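Local coordinates for bifunctional protein FolD (PDB 6V6Y), which probably oxidises 5,10-methylenetetrahydrofolate to the methenyl form with NADP+ and then hydrolyses that product to 10-formyltetrahydrofolate, at residues Thr29-Glu39 with Gly58-Glu68; Ile110-Gly118 with Leu265-Arg276. All coordinates share one frame; numbering follows the deposited sequence.

Interaction 1. Residues Thr29-Glu39 with Gly58-Glu68; sequences TPSLRVIRLGE and GYRSQVEVYPE
Backbone bonds join S31-L37 to R60-Y66 as parallel strands, in register from S31 beside R60 to L37 beside Y66. Helix 41-57 links them in a beta-alpha-beta crossover of the catalytic domain, with 60-66 the outer strand within the chain. L32, V34, R36 and G38 give N-H to the carbonyls of R60, Q62, E64 and Y66, whose own N-H groups go to P30, L32, V34 and R36. T29 OG1 donates to G58 O (2.8 Å) from above the carbonyl plane.

Charged groups lie on both faces of the sheet. On the face of I35, R33 bends at chi2 (-58°) and runs alongside Q62. Its NH1 forms a salt bridge with E64 OE1 (3.0 Å), which is tilted from the guanidinium plane. R78 pairs with the same oxygen, and Y66 OH donates to E64 OE2 (2.6 Å). On the face of V34, V65 CG2 lies over one face of the R36 guanidinium, toward its rim, 3.3 Å from NH2. Within 29-39, R36 NH1 donates in plane to G38 O (2.9 Å) and forms a salt bridge with E39 OE2 through a weak bond.

P30 CG makes a CH-pi contact over the Y59 ring, 4.0 Å from its centroid. I35 CG2 meets Y66 CD1 (4.1 Å).

R33, R78 and Y66 together restrain the E64 carboxylate, and the two arginines probably favour its charged form.

Interaction 2. Residues Ile110-Gly118 with Leu265-Arg276; sequences IHPLKDVDG and LMGNTLEAALLR
The guanidinium of R276 has K114 CE over one face, 3.8 Å from NE. Its NH1 forms a salt bridge with D89, and NH2 donates to the carbonyl of E86. The two cationic chains cross with K114 NZ 4.6 Å from R276 NE. K114 stays extended beyond CG, which carries NZ past R276 to the carbonyls of L82, N83 and D85. These acceptors and D89 probably offset the like charges.

The amide of N268 is the other flat group. V116 O lies near its plane and takes a bond from ND2 (2.7 Å, N-H...O angle 158°). The donor is tilted 25° from the carbonyl plane of V116. ND2 also donates to F135 O, so two carbonyls probably fix the rotation of the amide.

The V116 side chain packs against the helix. Its CG1 sits anti to the carbonyl carbon (chi1 -71°) and reaches T269 CA (3.7 Å) and A272 CB (4.1 Å). The other branch, CG2, touches L265 CD1 (3.8 Å). Farther along, A272 CB comes 3.1 Å from L113 O, a tight approach. L113 CD1 meets R276 CG at 4.1 Å.

V116 is the second residue of a type I beta turn from D115 to G118, and its side chain points to the helix. The loop follows helix 103-109 in the catalytic domain. Helix 257-276 is the C-terminal helix of the chain, and it packs back on the catalytic domain, consistent with the two-domain fold of the family.

How the interactions relate
Interaction 1 and interaction 2 have centres 14 Å apart and meet on helix 257-276. Y59 OH probably donates to M266 O (2.7 Å), and Y59 CE2 packs on T269 CG2 (3.6 Å). L32 CD1 lies 3.8 Å from T269 OG1. Helix 257-276 thus joins the beta-alpha-beta unit to the loop 110-118. D89 adds a bridge: it accepts from S31 N and pairs with R276. Neither contact lies at an annotated site. The nearer to bound NADP is interaction 2, with the L265 side chain about 9 Å away, against about 14 Å for that of V34.

Interaction 1. Residues Thr29-Glu39 with Gly58-Glu68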
loop_
_atom_site.group_PDB
_atom_site.type_symbol
_atom_site.label_atom_id
_atom_site.label_comp_id
_atom_site.label_asym_id
_atom_site.label_seq_id
_atom_site.Cartn_x
_atom_site.Cartn_y
_atom_site.Cartn_z
ATOM N N THR A 29 -1.634 -25.118 -21.569
ATOM C CA THR A 29 -2.067 -23.786 -21.949
ATOM C C THR A 29 -2.843 -23.158 -20.793
ATOM O O THR A 29 -3.574 -23.864 -20.077
ATOM C CB THR A 29 -2.913 -23.843 -23.236
ATOM O OG1 THR A 29 -3.094 -22.522 -23.768
ATOM C CG2 THR A 29 -4.256 -24.481 -22.983
ATOM N N PRO A 30 -2.664 -21.856 -20.542
ATOM C CA PRO A 30 -3.372 -21.225 -19.419
ATOM C C PRO A 30 -4.856 -21.108 -19.712
ATOM O O PRO A 30 -5.288 -21.012 -20.868
ATOM C CB PRO A 30 -2.715 -19.841 -19.296
ATOM C CG PRO A 30 -1.502 -19.876 -20.176
ATOM C CD PRO A 30 -1.781 -20.906 -21.236
ATOM N N SER A 31 -5.640 -21.111 -18.637
ATOM C CA SER A 31 -7.092 -21.124 -18.728
ATOM C C SER A 31 -7.649 -19.974 -17.898
ATOM O O SER A 31 -7.401 -19.900 -16.689
ATOM C CB SER A 31 -7.644 -22.473 -18.247
ATOM O OG SER A 31 -9.057 -22.454 -18.148
ATOM N N LEU A 32 -8.420 -19.100 -18.536
ATOM C CA LEU A 32 -8.968 -17.906 -17.903
ATOM C C LEU A 32 -10.489 -18.003 -17.838
ATOM O O LEU A 32 -11.139 -18.317 -18.841
ATOM C CB LEU A 32 -8.546 -16.646 -18.675
ATOM C CG LEU A 32 -9.178 -15.291 -18.321
ATOM C CD1 LEU A 32 -8.703 -14.769 -16.956
ATOM C CD2 LEU A 32 -8.879 -14.271 -19.426
ATOM N N ARG A 33 -11.055 -17.742 -16.662
ATOM C CA ARG A 33 -12.497 -17.622 -16.508
ATOM C C ARG A 33 -12.849 -16.185 -16.163
ATOM O O ARG A 33 -12.335 -15.635 -15.186
ATOM C CB ARG A 33 -13.030 -18.534 -15.408
ATOM C CG ARG A 33 -13.073 -19.961 -15.764
ATOM C CD ARG A 33 -13.912 -20.234 -16.995
ATOM N NE ARG A 33 -13.532 -21.544 -17.492
ATOM C CZ ARG A 33 -14.072 -22.675 -17.052
ATOM N NH1 ARG A 33 -15.039 -22.626 -16.136
ATOM N NH2 ARG A 33 -13.661 -23.845 -17.537
ATOM N N VAL A 34 -13.752 -15.601 -16.935
ATOM C CA VAL A 34 -14.226 -14.251 -16.702
ATOM C C VAL A 34 -15.708 -14.326 -16.384
ATOM O O VAL A 34 -16.492 -14.866 -17.176
ATOM C CB VAL A 34 -13.961 -13.347 -17.911
ATOM C CG1 VAL A 34 -14.475 -11.946 -17.626
ATOM C CG2 VAL A 34 -12.473 -13.339 -18.214
ATOM N N ILE A 35 -16.089 -13.780 -15.230
ATOM C CA ILE A 35 -17.464 -13.777 -14.746
ATOM C C ILE A 35 -18.041 -12.382 -14.931
ATOM O O ILE A 35 -17.415 -11.390 -14.534
ATOM C CB ILE A 35 -17.536 -14.188 -13.264
ATOM C CG1 ILE A 35 -17.075 -15.635 -13.072
ATOM C CG2 ILE A 35 -18.941 -13.985 -12.728
ATOM C CD1 ILE A 35 -16.936 -16.034 -11.599
ATOM N N ARG A 36 -19.240 -12.304 -15.508
ATOM C CA ARG A 36 -19.959 -11.043 -15.640
ATOM C C ARG A 36 -21.403 -11.244 -15.199
ATOM O O ARG A 36 -22.049 -12.224 -15.596
ATOM C CB ARG A 36 -19.914 -10.507 -17.079
ATOM C CG ARG A 36 -21.066 -9.566 -17.401
ATOM C CD ARG A 36 -20.860 -8.770 -18.690
ATOM N NE ARG A 36 -20.802 -9.605 -19.893
ATOM C CZ ARG A 36 -21.852 -9.982 -20.630
ATOM N NH1 ARG A 36 -23.087 -9.630 -20.303
ATOM N NH2 ARG A 36 -21.664 -10.723 -21.715
ATOM N N LEU A 37 -21.898 -10.334 -14.363
ATOM C CA LEU A 37 -23.304 -10.286 -13.986
ATOM C C LEU A 37 -23.970 -9.147 -14.749
ATOM O O LEU A 37 -23.420 -8.046 -14.822
ATOM C CB LEU A 37 -23.464 -10.094 -12.474
ATOM C CG LEU A 37 -23.525 -11.395 -11.659
ATOM C CD1 LEU A 37 -22.172 -12.116 -11.653
ATOM C CD2 LEU A 37 -24.014 -11.171 -10.230
ATOM N N GLY A 38 -25.134 -9.419 -15.349
ATOM C CA GLY A 38 -25.885 -8.365 -16.013
ATOM C C GLY A 38 -25.327 -8.010 -17.376
ATOM O O GLY A 38 -24.457 -8.692 -17.923
ATOM N N GLU A 39 -25.814 -6.888 -17.914
ATOM C CA GLU A 39 -25.570 -6.520 -19.304
ATOM C C GLU A 39 -25.097 -5.068 -19.443
ATOM O O GLU A 39 -25.439 -4.382 -20.412
ATOM C CB GLU A 39 -26.825 -6.757 -20.149
ATOM C CG GLU A 39 -27.272 -8.233 -20.244
ATOM C CD GLU A 39 -26.237 -9.133 -20.932
ATOM O OE1 GLU A 39 -25.715 -8.751 -22.003
ATOM O OE2 GLU A 39 -25.941 -10.229 -20.404
ATOM N N GLY A 58 -4.119 -18.123 -27.712
ATOM C CA GLY A 58 -4.181 -19.559 -27.518
ATOM C C GLY A 58 -4.604 -20.016 -26.138
ATOM O O GLY A 58 -4.525 -21.217 -25.849
ATOM N N TYR A 59 -5.040 -19.103 -25.273
ATOM C CA TYR A 59 -5.530 -19.501 -23.964
ATOM C C TYR A 59 -6.862 -20.228 -24.102
ATOM O O TYR A 59 -7.617 -20.019 -25.057
ATOM C CB TYR A 59 -5.734 -18.281 -23.060
ATOM C CG TYR A 59 -4.490 -17.580 -22.551
ATOM C CD1 TYR A 59 -3.220 -17.937 -22.987
ATOM C CD2 TYR A 59 -4.599 -16.532 -21.632
ATOM C CE1 TYR A 59 -2.090 -17.277 -22.521
ATOM C CE2 TYR A 59 -3.479 -15.870 -21.155
ATOM C CZ TYR A 59 -2.228 -16.238 -21.603
ATOM O OH TYR A 59 -1.123 -15.574 -21.122
ATOM N N ARG A 60 -7.162 -21.074 -23.123
ATOM C CA ARG A 60 -8.543 -21.475 -22.887
ATOM C C ARG A 60 -9.219 -20.306 -22.171
ATOM O O ARG A 60 -8.841 -19.956 -21.048
ATOM C CB ARG A 60 -8.609 -22.762 -22.066
ATOM C CG ARG A 60 -7.692 -23.912 -22.562
ATOM C CD ARG A 60 -7.756 -25.183 -21.655
ATOM N NE ARG A 60 -6.864 -25.102 -20.479
ATOM C CZ ARG A 60 -6.899 -25.932 -19.426
ATOM N NH1 ARG A 60 -7.788 -26.920 -19.379
ATOM N NH2 ARG A 60 -6.057 -25.769 -18.400
ATOM N N SER A 61 -10.185 -19.667 -22.822
ATOM C CA SER A 61 -10.840 -18.507 -22.242
ATOM C C SER A 61 -12.346 -18.664 -22.324
ATOM O O SER A 61 -12.896 -18.959 -23.387
ATOM C CB SER A 61 -10.417 -17.208 -22.935
ATOM O OG SER A 61 -11.214 -16.118 -22.480
ATOM N N GLN A 62 -13.020 -18.390 -21.220
ATOM C CA GLN A 62 -14.438 -18.664 -21.158
ATOM C C GLN A 62 -15.089 -17.553 -20.349
ATOM O O GLN A 62 -14.632 -17.240 -19.246
ATOM C CB GLN A 62 -14.632 -20.063 -20.542
ATOM C CG GLN A 62 -15.839 -20.842 -20.995
ATOM C CD GLN A 62 -16.089 -20.761 -22.496
ATOM O OE1 GLN A 62 -17.094 -20.184 -22.907
ATOM N NE2 GLN A 62 -15.229 -21.388 -23.313
ATOM N N VAL A 63 -16.133 -16.939 -20.900
ATOM C CA VAL A 63 -16.911 -15.920 -20.193
ATOM C C VAL A 63 -18.157 -16.590 -19.628
ATOM O O VAL A 63 -18.915 -17.231 -20.366
ATOM C CB VAL A 63 -17.290 -14.752 -21.121
ATOM C CG1 VAL A 63 -18.114 -13.708 -20.359
ATOM C CG2 VAL A 63 -16.046 -14.115 -21.723
ATOM N N GLU A 64 -18.370 -16.466 -18.321
ATOM C CA GLU A 64 -19.580 -16.978 -17.682
ATOM C C GLU A 64 -20.469 -15.787 -17.370
ATOM O O GLU A 64 -20.160 -14.994 -16.478
ATOM C CB GLU A 64 -19.273 -17.772 -16.415
ATOM C CG GLU A 64 -18.178 -18.775 -16.580
ATOM C CD GLU A 64 -18.086 -19.733 -15.412
ATOM O OE1 GLU A 64 -17.291 -20.698 -15.512
ATOM O OE2 GLU A 64 -18.801 -19.525 -14.396
ATOM N N VAL A 65 -21.547 -15.646 -18.129
ATOM C CA VAL A 65 -22.504 -14.565 -17.950
ATOM C C VAL A 65 -23.646 -15.085 -17.099
ATOM O O VAL A 65 -24.212 -16.150 -17.388
ATOM C CB VAL A 65 -23.027 -14.046 -19.296
ATOM C CG1 VAL A 65 -23.970 -12.890 -19.058
ATOM C CG2 VAL A 65 -21.873 -13.629 -20.177
ATOM N N TYR A 66 -23.978 -14.348 -16.049
ATOM C CA TYR A 66 -25.115 -14.653 -15.205
ATOM C C TYR A 66 -26.109 -13.499 -15.246
ATOM O O TYR A 66 -25.773 -12.391 -15.686
ATOM C CB TYR A 66 -24.650 -14.931 -13.771
ATOM C CG TYR A 66 -23.759 -16.144 -13.694
ATOM C CD1 TYR A 66 -22.381 -16.019 -13.843
ATOM C CD2 TYR A 66 -24.300 -17.429 -13.514
ATOM C CE1 TYR A 66 -21.553 -17.122 -13.795
ATOM C CE2 TYR A 66 -23.473 -18.556 -13.464
ATOM C CZ TYR A 66 -22.099 -18.388 -13.608
ATOM O OH TYR A 66 -21.250 -19.469 -13.568
ATOM N N PRO A 67 -27.356 -13.732 -14.838
ATOM C CA PRO A 67 -28.305 -12.618 -14.729
ATOM C C PRO A 67 -27.836 -11.581 -13.716
ATOM O O PRO A 67 -27.038 -11.849 -12.815
ATOM C CB PRO A 67 -29.605 -13.293 -14.276
ATOM C CG PRO A 67 -29.193 -14.633 -13.763
ATOM C CD PRO A 67 -27.999 -15.026 -14.565
ATOM N N GLU A 68 -28.345 -10.367 -13.890
ATOM C CA GLU A 68 -28.018 -9.290 -12.964
ATOM C C GLU A 68 -28.431 -9.630 -11.534
ATOM O O GLU A 68 -27.717 -9.299 -10.579
ATOM C CB GLU A 68 -28.687 -8.006 -13.437
ATOM C CG GLU A 68 -28.888 -6.979 -12.359
ATOM C CD GLU A 68 -28.548 -5.588 -12.832
ATOM O OE1 GLU A 68 -28.699 -5.321 -14.047
ATOM O OE2 GLU A 68 -28.129 -4.764 -11.984
#

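Interaction 2. Residues Ile110-Gly118 with Leu265-Arg276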
loop_
_atom_site.group_PDB
_atom_site.type_symbol
_atom_site.label_atom_id
_atom_site.label_comp_id
_atom_site.label_asym_id
_atom_site.label_seq_id
_atom_site.Cartn_x
_atom_site.Cartn_y
_atom_site.Cartn_z
ATOM N N ILE A 110 -11.905 -15.065 -4.236
ATOM C CA ILE A 110 -11.077 -15.642 -5.286
ATOM C C ILE A 110 -9.767 -16.111 -4.680
ATOM O O ILE A 110 -9.160 -15.405 -3.870
ATOM C CB ILE A 110 -10.809 -14.617 -6.398
ATOM C CG1 ILE A 110 -12.118 -14.028 -6.927
ATOM C CG2 ILE A 110 -9.961 -15.248 -7.492
ATOM C CD1 ILE A 110 -11.928 -12.760 -7.737
ATOM N N HIS A 111 -9.318 -17.302 -5.061
ATOM C CA HIS A 111 -8.056 -17.783 -4.520
ATOM C C HIS A 111 -6.907 -16.891 -4.989
ATOM O O HIS A 111 -6.806 -16.589 -6.190
ATOM C CB HIS A 111 -7.766 -19.227 -4.910
ATOM C CG HIS A 111 -6.623 -19.806 -4.141
ATOM N ND1 HIS A 111 -5.315 -19.709 -4.567
ATOM C CD2 HIS A 111 -6.582 -20.418 -2.929
ATOM C CE1 HIS A 111 -4.522 -20.272 -3.671
ATOM N NE2 HIS A 111 -5.265 -20.705 -2.665
ATOM N N PRO A 112 -6.010 -16.477 -4.090
ATOM C CA PRO A 112 -4.972 -15.510 -4.481
ATOM C C PRO A 112 -4.103 -15.978 -5.628
ATOM O O PRO A 112 -3.586 -15.145 -6.386
ATOM C CB PRO A 112 -4.156 -15.334 -3.188
ATOM C CG PRO A 112 -5.061 -15.809 -2.091
ATOM C CD PRO A 112 -5.898 -16.879 -2.672
ATOM N N LEU A 113 -3.935 -17.286 -5.800
ATOM C CA LEU A 113 -3.094 -17.767 -6.887
ATOM C C LEU A 113 -3.794 -17.725 -8.238
ATOM O O LEU A 113 -3.141 -17.951 -9.262
ATOM C CB LEU A 113 -2.624 -19.194 -6.599
ATOM C CG LEU A 113 -1.716 -19.391 -5.379
ATOM C CD1 LEU A 113 -1.134 -20.794 -5.387
ATOM C CD2 LEU A 113 -0.612 -18.350 -5.344
ATOM N N LYS A 114 -5.099 -17.468 -8.255
ATOM C CA LYS A 114 -5.866 -17.332 -9.483
ATOM C C LYS A 114 -6.364 -15.904 -9.670
ATOM O O LYS A 114 -7.132 -15.627 -10.600
ATOM C CB LYS A 114 -7.035 -18.322 -9.474
ATOM C CG LYS A 114 -6.606 -19.805 -9.420
ATOM C CD LYS A 114 -7.826 -20.723 -9.366
ATOM C CE LYS A 114 -7.458 -22.218 -9.239
ATOM N NZ LYS A 114 -8.592 -23.125 -9.657
ATOM N N ASP A 115 -5.929 -14.991 -8.804
ATOM C CA ASP A 115 -6.473 -13.639 -8.739
ATOM C C ASP A 115 -5.735 -12.739 -9.742
ATOM O O ASP A 115 -4.951 -11.848 -9.391
ATOM C CB ASP A 115 -6.372 -13.138 -7.304
ATOM C CG ASP A 115 -6.732 -11.695 -7.162
ATOM O OD1 ASP A 115 -7.700 -11.246 -7.817
ATOM O OD2 ASP A 115 -6.038 -11.017 -6.385
ATOM N N VAL A 116 -6.005 -12.994 -11.029
ATOM C CA VAL A 116 -5.294 -12.314 -12.109
ATOM C C VAL A 116 -5.458 -10.792 -12.077
ATOM O O VAL A 116 -4.608 -10.081 -12.609
ATOM C CB VAL A 116 -5.747 -12.894 -13.460
ATOM C CG1 VAL A 116 -5.192 -14.308 -13.617
ATOM C CG2 VAL A 116 -7.276 -12.901 -13.553
ATOM N N ASP A 117 -6.525 -10.269 -11.457
ATOM C CA ASP A 117 -6.690 -8.820 -11.298
ATOM C C ASP A 117 -5.948 -8.252 -10.078
ATOM O O ASP A 117 -5.852 -7.022 -9.947
ATOM C CB ASP A 117 -8.186 -8.468 -11.195
ATOM C CG ASP A 117 -8.755 -7.892 -12.498
ATOM O OD1 ASP A 117 -7.987 -7.373 -13.337
ATOM O OD2 ASP A 117 -9.985 -7.934 -12.674
ATOM N N GLY A 118 -5.459 -9.105 -9.169
ATOM C CA GLY A 118 -4.617 -8.663 -8.071
ATOM C C GLY A 118 -5.315 -7.916 -6.959
ATOM O O GLY A 118 -4.657 -7.175 -6.224
ATOM N N LEU A 265 -3.005 -8.332 -18.157
ATOM C CA LEU A 265 -3.931 -9.368 -17.714
ATOM C C LEU A 265 -3.575 -10.718 -18.336
ATOM O O LEU A 265 -3.591 -11.751 -17.652
ATOM C CB LEU A 265 -5.367 -8.968 -18.055
ATOM C CG LEU A 265 -6.403 -10.085 -17.902
ATOM C CD1 LEU A 265 -6.516 -10.544 -16.440
ATOM C CD2 LEU A 265 -7.748 -9.639 -18.455
ATOM N N MET A 266 -3.235 -10.734 -19.627
ATOM C CA MET A 266 -2.776 -11.983 -20.231
ATOM C C MET A 266 -1.500 -12.457 -19.548
ATOM O O MET A 266 -1.330 -13.658 -19.290
ATOM C CB MET A 266 -2.555 -11.807 -21.743
ATOM C CG MET A 266 -3.813 -11.380 -22.473
ATOM S SD MET A 266 -5.091 -12.538 -22.038
ATOM C CE MET A 266 -6.510 -11.480 -22.013
ATOM N N GLY A 267 -0.607 -11.517 -19.214
ATOM C CA GLY A 267 0.617 -11.889 -18.524
ATOM C C GLY A 267 0.366 -12.376 -17.109
ATOM O O GLY A 267 1.060 -13.270 -16.615
ATOM N N ASN A 268 -0.628 -11.804 -16.433
ATOM C CA ASN A 268 -0.951 -12.297 -15.095
ATOM C C ASN A 268 -1.592 -13.678 -15.164
ATOM O O ASN A 268 -1.497 -14.459 -14.204
ATOM C CB ASN A 268 -1.893 -11.331 -14.374
ATOM C CG ASN A 268 -1.169 -10.307 -13.510
ATOM O OD1 ASN A 268 0.062 -10.273 -13.427
ATOM N ND2 ASN A 268 -1.954 -9.456 -12.847
ATOM N N THR A 269 -2.269 -13.983 -16.278
ATOM C CA THR A 269 -2.909 -15.288 -16.415
ATOM C C THR A 269 -1.859 -16.391 -16.547
ATOM O O THR A 269 -1.927 -17.414 -15.857
ATOM C CB THR A 269 -3.867 -15.278 -17.605
ATOM O OG1 THR A 269 -4.907 -14.331 -17.356
ATOM C CG2 THR A 269 -4.509 -16.653 -17.804
ATOM N N LEU A 270 -0.869 -16.186 -17.416
ATOM C CA LEU A 270 0.298 -17.060 -17.446
ATOM C C LEU A 270 0.916 -17.205 -16.060
ATOM O O LEU A 270 1.156 -18.322 -15.586
ATOM C CB LEU A 270 1.325 -16.506 -18.433
ATOM C CG LEU A 270 2.602 -17.314 -18.679
ATOM C CD1 LEU A 270 2.331 -18.830 -18.707
ATOM C CD2 LEU A 270 3.288 -16.852 -19.977
ATOM N N GLU A 271 1.173 -16.081 -15.388
ATOM C CA GLU A 271 1.883 -16.129 -14.116
ATOM C C GLU A 271 1.117 -16.953 -13.095
ATOM O O GLU A 271 1.700 -17.784 -12.392
ATOM C CB GLU A 271 2.120 -14.713 -13.593
ATOM C CG GLU A 271 3.318 -14.033 -14.215
ATOM C CD GLU A 271 4.612 -14.566 -13.653
ATOM O OE1 GLU A 271 5.612 -14.605 -14.409
ATOM O OE2 GLU A 271 4.617 -14.953 -12.454
ATOM N N ALA A 272 -0.197 -16.722 -12.992
ATOM C CA ALA A 272 -1.026 -17.490 -12.069
ATOM C C ALA A 272 -0.917 -18.982 -12.352
ATOM O O ALA A 272 -0.819 -19.789 -11.422
ATOM C CB ALA A 272 -2.484 -17.033 -12.162
ATOM N N ALA A 273 -0.922 -19.359 -13.636
ATOM C CA ALA A 273 -0.788 -20.765 -14.011
ATOM C C ALA A 273 0.521 -21.357 -13.498
ATOM O O ALA A 273 0.532 -22.432 -12.885
ATOM C CB ALA A 273 -0.882 -20.911 -15.532
ATOM N N LEU A 274 1.641 -20.663 -13.739
ATOM C CA LEU A 274 2.950 -21.189 -13.357
ATOM C C LEU A 274 3.161 -21.158 -11.846
ATOM O O LEU A 274 3.936 -21.960 -11.315
ATOM C CB LEU A 274 4.051 -20.404 -14.077
ATOM C CG LEU A 274 3.893 -20.258 -15.595
ATOM C CD1 LEU A 274 5.097 -19.586 -16.247
ATOM C CD2 LEU A 274 3.657 -21.606 -16.221
ATOM N N LEU A 275 2.481 -20.254 -11.134
ATOM C CA LEU A 275 2.614 -20.207 -9.680
ATOM C C LEU A 275 1.998 -21.440 -9.021
ATOM O O LEU A 275 2.505 -21.919 -7.999
ATOM C CB LEU A 275 1.981 -18.926 -9.132
ATOM C CG LEU A 275 2.927 -17.767 -8.786
ATOM C CD1 LEU A 275 3.966 -17.532 -9.892
ATOM C CD2 LEU A 275 2.141 -16.491 -8.498
ATOM N N ARG A 276 0.905 -21.966 -9.580
ATOM C CA ARG A 276 0.360 -23.244 -9.126
ATOM C C ARG A 276 1.263 -24.388 -9.584
ATOM O O ARG A 276 1.967 -25.004 -8.774
ATOM C CB ARG A 276 -1.064 -23.447 -9.651
ATOM C CG ARG A 276 -2.166 -22.771 -8.843
ATOM C CD ARG A 276 -3.435 -22.655 -9.693
ATOM N NE ARG A 276 -4.085 -23.948 -9.876
ATOM C CZ ARG A 276 -4.335 -24.539 -11.047
ATOM N NH1 ARG A 276 -4.003 -23.971 -12.201
ATOM N NH2 ARG A 276 -4.929 -25.725 -11.057
#